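Local coordinates for zonadhesin (Komagataella phaffii, PDB 5FX8), which is a putative cell-wall adhesin that may mediate cell-cell interaction through salt bridges and hydrogen bonds to other proteins, at residues Leu249-Glu254 with Leu261-Leu266. Numbering follows the deposited sequence.
Sequences LSFAGE and LRVSFL
Phe251 lays one face of its ring against Leu261, whose CD2 sits 4.0 Å from the ring centroid and only 15° off the ring normal, a CH-pi contact in which the methyl is shifted slightly toward the rim. Farther out along the same side of the ring, Phe251 CE2 meets Val263 CG2 at 3.7 Å, an oblique approach with the two side chains lying alongside and pointing opposite ways. With CG anti to the carbonyl carbon (chi1 -73°), the Phe251 ring is directed across to both residues. Two residues earlier on the same face of the strand, Leu249 and Val263 come tip to tip, with Leu249 CD2 3.7 Å from Val263 CG1, and the two methyls of Val263 are thus divided between two partners. No hydrogen bond crosses this buried, wholly apolar interface. Tyr197, edge-to-face with Phe251 and also touching Leu261, and Ile179 extend the hydrophobic layer. The strands run nearly antiparallel at 158°, but with axes 10.9 Å apart they belong to different sheets: 246-252 pairs with 237-242 and 176-186, 260-268 with 162-170 and 189-200. Alternate inward-pointing residues of two facing five-stranded antiparallel sheets, meeting across the gap, form the core of a beta-sandwich, here in the second cohesin-like domain.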
ATOM      1  N   LEU C 249     -26.461 -27.874   3.168  1.00 23.89           N
ATOM      2  CA  LEU C 249     -26.066 -26.850   2.222  1.00 20.96           C
ATOM      3  C   LEU C 249     -25.713 -25.588   2.982  1.00 23.19           C
ATOM      4  O   LEU C 249     -26.340 -25.290   3.993  1.00 25.40           O
ATOM      5  CB  LEU C 249     -27.198 -26.607   1.243  1.00 21.48           C
ATOM      6  CG  LEU C 249     -26.941 -25.708   0.061  1.00 23.57           C
ATOM      7  CD1 LEU C 249     -25.746 -26.198  -0.720  1.00 33.28           C
ATOM      8  CD2 LEU C 249     -28.162 -25.739  -0.787  1.00 20.90           C
ATOM      9  N   SER C 250     -24.706 -24.854   2.503  1.00 22.71           N
ATOM     10  CA  SER C 250     -24.272 -23.617   3.145  1.00 22.97           C
ATOM     11  C   SER C 250     -23.903 -22.553   2.119  1.00 23.01           C
ATOM     12  O   SER C 250     -23.393 -22.851   1.041  1.00 20.54           O
ATOM     13  CB  SER C 250     -23.063 -23.840   4.038  1.00 27.33           C
ATOM     14  OG  SER C 250     -23.357 -24.763   5.039  1.00 25.44           O
ATOM     15  N   PHE C 251     -24.107 -21.302   2.490  1.00 20.40           N
ATOM     16  CA  PHE C 251     -23.849 -20.190   1.593  1.00 21.46           C
ATOM     17  C   PHE C 251     -23.119 -19.077   2.328  1.00 22.64           C
ATOM     18  O   PHE C 251     -23.427 -18.763   3.475  1.00 26.22           O
ATOM     19  CB  PHE C 251     -25.136 -19.614   1.018  1.00 22.47           C
ATOM     20  CG  PHE C 251     -25.809 -20.463  -0.018  1.00 21.80           C
ATOM     21  CD1 PHE C 251     -25.416 -20.406  -1.349  1.00 21.09           C
ATOM     22  CD2 PHE C 251     -26.896 -21.260   0.319  1.00 21.58           C
ATOM     23  CE1 PHE C 251     -26.069 -21.155  -2.315  1.00 17.69           C
ATOM     24  CE2 PHE C 251     -27.545 -22.009  -0.639  1.00 19.56           C
ATOM     25  CZ  PHE C 251     -27.135 -21.953  -1.954  1.00 19.47           C
ATOM     26  N   ALA C 252     -22.151 -18.480   1.662  1.00 27.36           N
ATOM     27  CA  ALA C 252     -21.492 -17.273   2.140  1.00 26.17           C
ATOM     28  C   ALA C 252     -21.561 -16.270   1.016  1.00 22.25           C
ATOM     29  O   ALA C 252     -21.194 -16.582  -0.115  1.00 28.64           O
ATOM     30  CB  ALA C 252     -20.035 -17.516   2.523  1.00 25.74           C
ATOM     31  N   GLY C 253     -22.062 -15.092   1.300  1.00 26.16           N
ATOM     32  CA  GLY C 253     -22.192 -14.128   0.233  1.00 25.43           C
ATOM     33  C   GLY C 253     -23.049 -12.984   0.700  1.00 28.16           C
ATOM     34  O   GLY C 253     -23.531 -12.952   1.829  1.00 28.15           O
ATOM     35  N   GLU C 254     -23.214 -12.045  -0.184  1.00 28.90           N
ATOM     36  CA  GLU C 254     -23.892 -10.812   0.140  1.00 30.62           C
ATOM     37  C   GLU C 254     -25.277 -10.908  -0.472  1.00 30.45           C
ATOM     38  O   GLU C 254     -25.433 -10.886  -1.694  1.00 36.75           O
ATOM     39  CB  GLU C 254     -23.110  -9.612  -0.383  1.00 34.29           C
ATOM     40  CG  GLU C 254     -21.655  -9.510   0.121  1.00 26.77           C
ATOM     41  CD  GLU C 254     -21.546  -8.976   1.551  1.00 29.92           C
ATOM     42  OE1 GLU C 254     -21.610  -7.746   1.752  1.00 35.60           O
ATOM     43  OE2 GLU C 254     -21.415  -9.780   2.484  1.00 27.86           O
ATOM     44  N   LEU C 261     -32.868 -15.294  -2.067  1.00 22.76           N
ATOM     45  CA  LEU C 261     -32.211 -16.539  -2.448  1.00 21.11           C
ATOM     46  C   LEU C 261     -33.205 -17.691  -2.398  1.00 20.25           C
ATOM     47  O   LEU C 261     -33.835 -17.925  -1.369  1.00 19.90           O
ATOM     48  CB  LEU C 261     -31.045 -16.851  -1.509  1.00 21.23           C
ATOM     49  CG  LEU C 261     -30.413 -18.223  -1.714  1.00 18.90           C
ATOM     50  CD1 LEU C 261     -29.784 -18.246  -3.037  1.00 19.79           C
ATOM     51  CD2 LEU C 261     -29.374 -18.456  -0.692  1.00 24.44           C
ATOM     52  N   ARG C 262     -33.312 -18.436  -3.486  1.00 19.47           N
ATOM     53  CA  ARG C 262     -34.244 -19.551  -3.565  1.00 20.37           C
ATOM     54  C   ARG C 262     -33.474 -20.823  -3.862  1.00 20.79           C
ATOM     55  O   ARG C 262     -32.849 -20.939  -4.914  1.00 18.84           O
ATOM     56  CB  ARG C 262     -35.309 -19.299  -4.633  1.00 20.26           C
ATOM     57  CG  ARG C 262     -36.153 -20.514  -4.981  1.00 21.40           C
ATOM     58  CD  ARG C 262     -37.413 -20.118  -5.700  1.00 23.05           C
ATOM     59  NE  ARG C 262     -38.335 -19.481  -4.773  1.00 23.60           N
ATOM     60  CZ  ARG C 262     -39.452 -18.883  -5.144  1.00 26.50           C
ATOM     61  NH1 ARG C 262     -39.775 -18.845  -6.428  1.00 29.77           N
ATOM     62  NH2 ARG C 262     -40.241 -18.325  -4.239  1.00 26.01           N
ATOM     63  N   VAL C 263     -33.524 -21.778  -2.950  1.00 18.42           N
ATOM     64  CA  VAL C 263     -32.893 -23.066  -3.167  1.00 17.75           C
ATOM     65  C   VAL C 263     -33.959 -24.081  -3.542  1.00 22.09           C
ATOM     66  O   VAL C 263     -34.996 -24.177  -2.884  1.00 22.02           O
ATOM     67  CB  VAL C 263     -32.112 -23.514  -1.926  1.00 20.59           C
ATOM     68  CG1 VAL C 263     -31.418 -24.820  -2.213  1.00 21.77           C
ATOM     69  CG2 VAL C 263     -31.108 -22.478  -1.567  1.00 19.57           C
ATOM     70  N   SER C 264     -33.708 -24.843  -4.592  1.00 21.47           N
ATOM     71  CA  SER C 264     -34.648 -25.837  -5.079  1.00 21.08           C
ATOM     72  C   SER C 264     -34.010 -27.211  -4.981  1.00 23.90           C
ATOM     73  O   SER C 264     -32.911 -27.412  -5.491  1.00 26.22           O
ATOM     74  CB  SER C 264     -35.041 -25.524  -6.517  1.00 21.26           C
ATOM     75  OG  SER C 264     -35.797 -26.559  -7.090  1.00 24.19           O
ATOM     76  N   PHE C 265     -34.685 -28.162  -4.338  1.00 23.32           N
ATOM     77  CA  PHE C 265     -34.220 -29.544  -4.378  1.00 25.82           C
ATOM     78  C   PHE C 265     -35.366 -30.504  -4.660  1.00 26.17           C
ATOM     79  O   PHE C 265     -36.406 -30.466  -4.003  1.00 24.99           O
ATOM     80  CB  PHE C 265     -33.477 -29.950  -3.097  1.00 28.18           C
ATOM     81  CG  PHE C 265     -34.101 -29.468  -1.846  1.00 25.27           C
ATOM     82  CD1 PHE C 265     -33.929 -28.167  -1.433  1.00 27.91           C
ATOM     83  CD2 PHE C 265     -34.824 -30.334  -1.050  1.00 31.49           C
ATOM     84  CE1 PHE C 265     -34.495 -27.723  -0.272  1.00 30.54           C
ATOM     85  CE2 PHE C 265     -35.390 -29.907   0.129  1.00 30.02           C
ATOM     86  CZ  PHE C 265     -35.227 -28.600   0.519  1.00 34.67           C
ATOM     87  N   LEU C 266     -35.152 -31.372  -5.634  1.00 29.08           N
ATOM     88  CA  LEU C 266     -36.157 -32.315  -6.072  1.00 24.72           C
ATOM     89  C   LEU C 266     -36.122 -33.555  -5.202  1.00 27.70           C
ATOM     90  O   LEU C 266     -35.064 -34.014  -4.771  1.00 27.86           O
ATOM     91  CB  LEU C 266     -35.915 -32.702  -7.529  1.00 27.44           C
ATOM     92  CG  LEU C 266     -36.929 -33.527  -8.316  1.00 28.05           C
ATOM     93  CD1 LEU C 266     -38.203 -32.760  -8.401  1.00 28.18           C
ATOM     94  CD2 LEU C 266     -36.418 -33.798  -9.711  1.00 29.08           C
TER